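Local coordinates for protein tRNA(Ile2) 2-agmatinylcytidine synthetase TiaS (Archaeoglobus fulgidus, PDB 5XOB) that catalyses the ATP-dependent joining of agmatine to the wobble cytidine of its isoleucine tRNA substrate, forming 2-agmatinylcytidine so that the tRNA reads AUA instead of AUG, at residues Asp8-Ser13 against Asp87-Pro92; Gly57-Phe61 against Ala147-Ala151. All coordinates share one frame; numbering follows the deposited sequence.

Interaction 1: residues Asp8-Ser13 against Asp87-Pro92. With MG (magnesium ion), chain C.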
ATOM      1  N   ASP A   8       4.825 -14.301 -13.363  1.00 64.68           N
ATOM      2  CA  ASP A   8       5.503 -13.110 -12.799  1.00 67.77           C
ATOM      3  C   ASP A   8       6.884 -12.872 -13.439  1.00 68.47           C
ATOM      4  O   ASP A   8       7.396 -13.710 -14.181  1.00 64.74           O
ATOM      5  CB  ASP A   8       5.639 -13.220 -11.265  1.00 70.23           C
ATOM      6  CG  ASP A   8       5.916 -11.860 -10.568  1.00 74.10           C
ATOM      7  OD1 ASP A   8       5.847 -10.790 -11.216  1.00 76.25           O
ATOM      8  OD2 ASP A   8       6.202 -11.857  -9.349  1.00 72.24           O
ATOM      9  N   ASP A   9       7.444 -11.693 -13.165  1.00 73.92           N
ATOM     10  CA  ASP A   9       8.843 -11.338 -13.460  1.00 77.50           C
ATOM     11  C   ASP A   9       9.105 -11.148 -14.959  1.00 77.67           C
ATOM     12  O   ASP A   9      10.038 -11.698 -15.557  1.00 78.95           O
ATOM     13  CB  ASP A   9       9.803 -12.330 -12.803  1.00 80.00           C
ATOM     14  CG  ASP A   9      10.951 -11.642 -12.112  1.00 83.64           C
ATOM     15  OD1 ASP A   9      11.376 -10.562 -12.595  1.00 87.13           O
ATOM     16  OD2 ASP A   9      11.416 -12.182 -11.084  1.00 83.64           O
ATOM     17  N   THR A  10       8.252 -10.309 -15.519  1.00 82.38           N
ATOM     18  CA  THR A  10       8.176 -10.007 -16.933  1.00 85.19           C
ATOM     19  C   THR A  10       8.572  -8.543 -17.160  1.00 88.37           C
ATOM     20  O   THR A  10       8.733  -8.096 -18.299  1.00 86.55           O
ATOM     21  CB  THR A  10       6.715 -10.251 -17.389  1.00 86.20           C
ATOM     22  OG1 THR A  10       6.457 -11.662 -17.433  1.00 85.72           O
ATOM     23  CG2 THR A  10       6.414  -9.640 -18.745  1.00 89.00           C
ATOM     24  N   ASP A  11       8.769  -7.817 -16.060  1.00 95.16           N
ATOM     25  CA  ASP A  11       8.907  -6.371 -16.098  1.00104.79           C
ATOM     26  C   ASP A  11      10.276  -6.006 -16.634  1.00108.09           C
ATOM     27  O   ASP A  11      11.294  -6.559 -16.208  1.00107.64           O
ATOM     28  CB  ASP A  11       8.731  -5.757 -14.696  1.00110.36           C
ATOM     29  CG  ASP A  11       7.709  -4.629 -14.668  1.00115.59           C
ATOM     30  OD1 ASP A  11       6.572  -4.864 -14.194  1.00113.57           O
ATOM     31  OD2 ASP A  11       8.044  -3.512 -15.123  1.00118.03           O
ATOM     32  N   SER A  12      10.281  -5.084 -17.584  1.00114.60           N
ATOM     33  CA  SER A  12      11.493  -4.433 -18.024  1.00120.17           C
ATOM     34  C   SER A  12      11.271  -2.973 -17.701  1.00125.94           C
ATOM     35  O   SER A  12      10.195  -2.446 -17.993  1.00129.93           O
ATOM     36  CB  SER A  12      11.681  -4.630 -19.528  1.00119.83           C
ATOM     37  OG  SER A  12      11.609  -6.005 -19.864  1.00118.53           O
ATOM     38  N   SER A  13      12.252  -2.317 -17.086  1.00131.83           N
ATOM     39  CA  SER A  13      12.144  -0.877 -16.828  1.00137.77           C
ATOM     40  C   SER A  13      12.166  -0.110 -18.162  1.00140.59           C
ATOM     41  O   SER A  13      12.837   0.917 -18.300  1.00144.27           O
ATOM     42  CB  SER A  13      13.251  -0.403 -15.878  1.00139.57           C
ATOM     43  OG  SER A  13      13.016  -0.877 -14.561  1.00139.60           O
ATOM     44  N   ASP A  87      16.955  -8.482 -20.665  1.00120.24           N
ATOM     45  CA  ASP A  87      17.050  -7.609 -19.488  1.00121.99           C
ATOM     46  C   ASP A  87      17.405  -8.409 -18.225  1.00124.02           C
ATOM     47  O   ASP A  87      16.670  -9.317 -17.838  1.00124.24           O
ATOM     48  CB  ASP A  87      15.725  -6.851 -19.300  1.00119.90           C
ATOM     49  CG  ASP A  87      15.844  -5.672 -18.346  1.00119.55           C
ATOM     50  OD1 ASP A  87      14.831  -4.963 -18.172  1.00120.44           O
ATOM     51  OD2 ASP A  87      16.933  -5.444 -17.774  1.00117.66           O
ATOM     52  N   GLU A  88      18.523  -8.056 -17.586  1.00126.82           N
ATOM     53  CA  GLU A  88      19.070  -8.845 -16.467  1.00129.87           C
ATOM     54  C   GLU A  88      18.072  -9.054 -15.324  1.00127.02           C
ATOM     55  O   GLU A  88      18.138 -10.063 -14.617  1.00125.08           O
ATOM     56  CB  GLU A  88      20.366  -8.220 -15.920  1.00134.15           C
ATOM     57  CG  GLU A  88      21.450  -7.997 -16.974  1.00138.20           C
ATOM     58  CD  GLU A  88      22.852  -8.369 -16.507  1.00138.52           C
ATOM     59  OE1 GLU A  88      23.638  -8.881 -17.339  1.00138.69           O
ATOM     60  OE2 GLU A  88      23.175  -8.150 -15.320  1.00138.82           O
ATOM     61  N   LYS A  89      17.151  -8.106 -15.155  1.00124.46           N
ATOM     62  CA  LYS A  89      16.136  -8.186 -14.105  1.00125.09           C
ATOM     63  C   LYS A  89      14.781  -8.584 -14.711  1.00114.77           C
ATOM     64  O   LYS A  89      13.784  -7.867 -14.609  1.00114.52           O
ATOM     65  CB  LYS A  89      16.071  -6.856 -13.328  1.00132.76           C
ATOM     66  CG  LYS A  89      16.204  -7.027 -11.817  1.00138.85           C
ATOM     67  CD  LYS A  89      17.609  -7.480 -11.409  1.00141.38           C
ATOM     68  CE  LYS A  89      17.580  -8.549 -10.322  1.00140.87           C
ATOM     69  NZ  LYS A  89      18.931  -9.099 -10.011  1.00139.98           N
ATOM     70  N   THR A  90      14.775  -9.748 -15.350  1.00103.36           N
ATOM     71  CA  THR A  90      13.581 -10.300 -15.973  1.00 97.44           C
ATOM     72  C   THR A  90      13.740 -11.805 -16.007  1.00 87.82           C
ATOM     73  O   THR A  90      14.411 -12.333 -16.880  1.00 90.44           O
ATOM     74  CB  THR A  90      13.409  -9.782 -17.416  1.00100.26           C
ATOM     75  OG1 THR A  90      13.239  -8.360 -17.398  1.00103.09           O
ATOM     76  CG2 THR A  90      12.200 -10.434 -18.101  1.00101.04           C
ATOM     77  N   ASN A  91      13.129 -12.495 -15.057  1.00 78.99           N
ATOM     78  CA  ASN A  91      13.276 -13.937 -14.956  1.00 74.60           C
ATOM     79  C   ASN A  91      11.911 -14.576 -14.915  1.00 70.78           C
ATOM     80  O   ASN A  91      11.477 -15.067 -13.874  1.00 73.27           O
ATOM     81  CB  ASN A  91      14.109 -14.283 -13.737  1.00 74.85           C
ATOM     82  CG  ASN A  91      15.514 -13.737 -13.846  1.00 77.69           C
ATOM     83  OD1 ASN A  91      16.371 -14.328 -14.503  1.00 82.27           O
ATOM     84  ND2 ASN A  91      15.752 -12.583 -13.234  1.00 77.51           N
ATOM     85  N   PRO A  92      11.221 -14.558 -16.064  1.00 67.25           N
ATOM     86  CA  PRO A  92       9.846 -15.018 -16.206  1.00 66.35           C
ATOM     87  C   PRO A  92       9.590 -16.401 -15.618  1.00 64.76           C
ATOM     88  O   PRO A  92      10.416 -17.309 -15.743  1.00 67.05           O
ATOM     89  CB  PRO A  92       9.641 -15.049 -17.720  1.00 67.95           C
ATOM     90  CG  PRO A  92      10.609 -14.053 -18.249  1.00 68.22           C
ATOM     91  CD  PRO A  92      11.802 -14.176 -17.362  1.00 66.82           C
TER
HETATM   92 MG    MG C 502       6.544  -8.635 -10.009  1.00 88.81          MG
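Thr90 and Asp9 each lay their side chains against the backbone of the other loop where 8-13 meets 87-92. Thr90 splits its two branches between the carbonyls of Asp11 and Asp9. Its OG1, beside the backbone N (chi1 -62°), stands 2.9 Å from Asp11 O, a likely hydrogen bond although the hydroxyl proton has another acceptor within reach. The same torsion sends the methyl CG2 the other way, to 3.6 Å from Asp9 O. That carbonyl oxygen also faces the proline ring, with Pro92 CD 3.5 Å from Asp9 O.

Asp9 returns the contact with its side chain directed at loop 87-92: its CB packs 3.4 Å from Asn91 O, and the carboxylate lies alongside the Thr90-Asn91 backbone. At Asp8, the residue before, the carbonyl oxygen receives the CA-H of Pro92, with Pro92 CA 3.4 Å from Asp8 O and an angle of 155° at the hydrogen, fitting a CA-H...O contact. At the far end the carboxylate oxygen Asp87 OD1 touches Ser12 CB at 3.4 Å, a packing contact.

Asp8 swings its carboxylate to the metal instead. With CG anti to the backbone N (chi1 -162°), OD1 reaches the magnesium ion at 2.6 Å and also accepts a weak hydrogen bond from Asp9 N. The phosphothreonine at position 18 shares this metal site, and its phosphate accepts a hydrogen bond from Thr10 N and weak ones from Asp9 N and Asp11 N. Together they form the phosphothreonine-magnesium site of the TiaS TCKD domain.

Interaction 2: residues Gly57-Phe61 against Ala147-Ala151; sequences GAVSF and AAVGA
Ser60 and Ala148 join strand 57-64 to helix 141-150 in a helix-on-sheet packing, one face of the mixed sheet lying against the last turn of the helix. The closest alpha carbons are those of these two residues, 5.2 Å apart, and every residue that touches is buried.

The apolar part centres on the Ala148 methyl, whose small size is consistent with the close approach. Ala148 CB rests 3.5 Å from Val59 C, over the strand backbone, and meets the methyl of Ala58, CB to CB, at 3.9 Å. Val149 adds its CG2 branch, 4.1 Å from Ser60 CB, while Trp4 of the neighbouring strand 2-8 touches both Ser60 and Val149.

The polar part is one hydrogen bond, donated by Ser60 OG to Ala148 O. Arg41 NH2, from strand 35-44, donates to the same oxygen and to Ala151 O, so two side chains grip one carbonyl near the helix end. With an alanine here in place of Ser60, the hydroxyl goes and Ala148 O would probably keep just Arg41 of these two donors. Ser60 places its hydroxyl between the backbone N and the carbonyl carbon (chi1 55°), and OG reaches Ala148 O at 2.7 Å from 66° above the carbonyl plane.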
ATOM      1  N   GLY A  57       4.150  -7.204  -8.256  1.00 89.59           N
ATOM      2  CA  GLY A  57       2.888  -7.931  -8.479  1.00 84.18           C
ATOM      3  C   GLY A  57       2.830  -9.013  -9.547  1.00 78.36           C
ATOM      4  O   GLY A  57       3.159  -8.774 -10.696  1.00 78.96           O
ATOM      5  N   ALA A  58       2.363 -10.197  -9.155  1.00 71.16           N
ATOM      6  CA  ALA A  58       2.155 -11.326 -10.065  1.00 67.68           C
ATOM      7  C   ALA A  58       0.686 -11.430 -10.509  1.00 65.56           C
ATOM      8  O   ALA A  58      -0.199 -10.841  -9.891  1.00 65.21           O
ATOM      9  CB  ALA A  58       2.583 -12.616  -9.379  1.00 65.87           C
ATOM     10  N   VAL A  59       0.432 -12.200 -11.566  1.00 62.88           N
ATOM     11  CA  VAL A  59      -0.918 -12.342 -12.137  1.00 63.21           C
ATOM     12  C   VAL A  59      -1.296 -13.817 -12.336  1.00 63.00           C
ATOM     13  O   VAL A  59      -0.451 -14.646 -12.697  1.00 60.32           O
ATOM     14  CB  VAL A  59      -1.027 -11.632 -13.517  1.00 63.31           C
ATOM     15  CG1 VAL A  59      -2.434 -11.755 -14.108  1.00 64.86           C
ATOM     16  CG2 VAL A  59      -0.612 -10.169 -13.421  1.00 61.23           C
ATOM     17  N   SER A  60      -2.571 -14.133 -12.110  1.00 63.12           N
ATOM     18  CA  SER A  60      -3.123 -15.433 -12.489  1.00 62.28           C
ATOM     19  C   SER A  60      -4.457 -15.313 -13.220  1.00 63.29           C
ATOM     20  O   SER A  60      -5.125 -14.278 -13.166  1.00 62.56           O
ATOM     21  CB  SER A  60      -3.301 -16.320 -11.261  1.00 63.88           C
ATOM     22  OG  SER A  60      -4.087 -15.676 -10.276  1.00 64.53           O
ATOM     23  N   PHE A  61      -4.839 -16.383 -13.912  1.00 65.31           N
ATOM     24  CA  PHE A  61      -6.171 -16.465 -14.500  1.00 65.97           C
ATOM     25  C   PHE A  61      -6.600 -17.907 -14.710  1.00 65.66           C
ATOM     26  O   PHE A  61      -5.766 -18.796 -14.891  1.00 65.20           O
ATOM     27  CB  PHE A  61      -6.246 -15.684 -15.815  1.00 66.80           C
ATOM     28  CG  PHE A  61      -5.256 -16.131 -16.853  1.00 70.54           C
ATOM     29  CD1 PHE A  61      -5.620 -17.048 -17.836  1.00 72.27           C
ATOM     30  CD2 PHE A  61      -3.956 -15.620 -16.863  1.00 74.92           C
ATOM     31  CE1 PHE A  61      -4.706 -17.460 -18.799  1.00 73.28           C
ATOM     32  CE2 PHE A  61      -3.036 -16.025 -17.823  1.00 75.49           C
ATOM     33  CZ  PHE A  61      -3.412 -16.948 -18.791  1.00 74.08           C
ATOM     34  N   ALA A 147       2.323 -17.763  -6.118  1.00 56.00           N
ATOM     35  CA  ALA A 147       1.579 -16.907  -5.194  1.00 56.46           C
ATOM     36  C   ALA A 147       0.305 -16.340  -5.818  1.00 56.04           C
ATOM     37  O   ALA A 147      -0.712 -16.214  -5.142  1.00 60.86           O
ATOM     38  CB  ALA A 147       2.462 -15.784  -4.683  1.00 55.75           C
ATOM     39  N   ALA A 148       0.351 -16.000  -7.100  1.00 56.02           N
ATOM     40  CA  ALA A 148      -0.836 -15.494  -7.783  1.00 56.87           C
ATOM     41  C   ALA A 148      -1.927 -16.560  -7.840  1.00 58.48           C
ATOM     42  O   ALA A 148      -3.117 -16.250  -7.840  1.00 57.97           O
ATOM     43  CB  ALA A 148      -0.488 -15.012  -9.186  1.00 56.90           C
ATOM     44  N   VAL A 149      -1.512 -17.817  -7.885  1.00 62.27           N
ATOM     45  CA  VAL A 149      -2.437 -18.946  -7.978  1.00 64.79           C
ATOM     46  C   VAL A 149      -3.006 -19.325  -6.604  1.00 64.72           C
ATOM     47  O   VAL A 149      -4.199 -19.628  -6.489  1.00 63.12           O
ATOM     48  CB  VAL A 149      -1.742 -20.162  -8.658  1.00 66.52           C
ATOM     49  CG1 VAL A 149      -2.570 -21.435  -8.547  1.00 66.53           C
ATOM     50  CG2 VAL A 149      -1.468 -19.853 -10.123  1.00 65.71           C
ATOM     51  N   GLY A 150      -2.163 -19.300  -5.572  1.00 64.70           N
ATOM     52  CA  GLY A 150      -2.568 -19.740  -4.228  1.00 64.69           C
ATOM     53  C   GLY A 150      -3.311 -18.723  -3.373  1.00 64.23           C
ATOM     54  O   GLY A 150      -4.073 -19.097  -2.473  1.00 68.59           O
ATOM     55  N   ALA A 151      -3.105 -17.440  -3.649  1.00 63.44           N
ATOM     56  CA  ALA A 151      -3.578 -16.384  -2.767  1.00 63.30           C
ATOM     57  C   ALA A 151      -5.078 -16.477  -2.536  1.00 68.48           C
ATOM     58  O   ALA A 151      -5.852 -16.468  -3.495  1.00 69.68           O
ATOM     59  CB  ALA A 151      -3.221 -15.023  -3.339  1.00 62.11           C
TER

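In the fold
Interactions 1 and 2 have centres about 16 Å apart, on the same side of the chain's centre, and touch where the Asp8 carboxylate packs against Ala58 and Gly57. Strands 2-8 and 57-64 are antiparallel neighbours in the mixed eight-stranded sheet: interaction 1 starts at the end of the former, interaction 2 lies on the latter. Along the chain the segments alternate, 8-13, 57-61, 87-92, 147-151, so the two contacts cross in sequence. Interaction 1 stays within the TCKD range, whereas interaction 2 ties that range to helix 141-150 of the FLD range. The magnesium ion, about 6 Å from the Ala58 side chain, thus sits beside packing that connects both ranges.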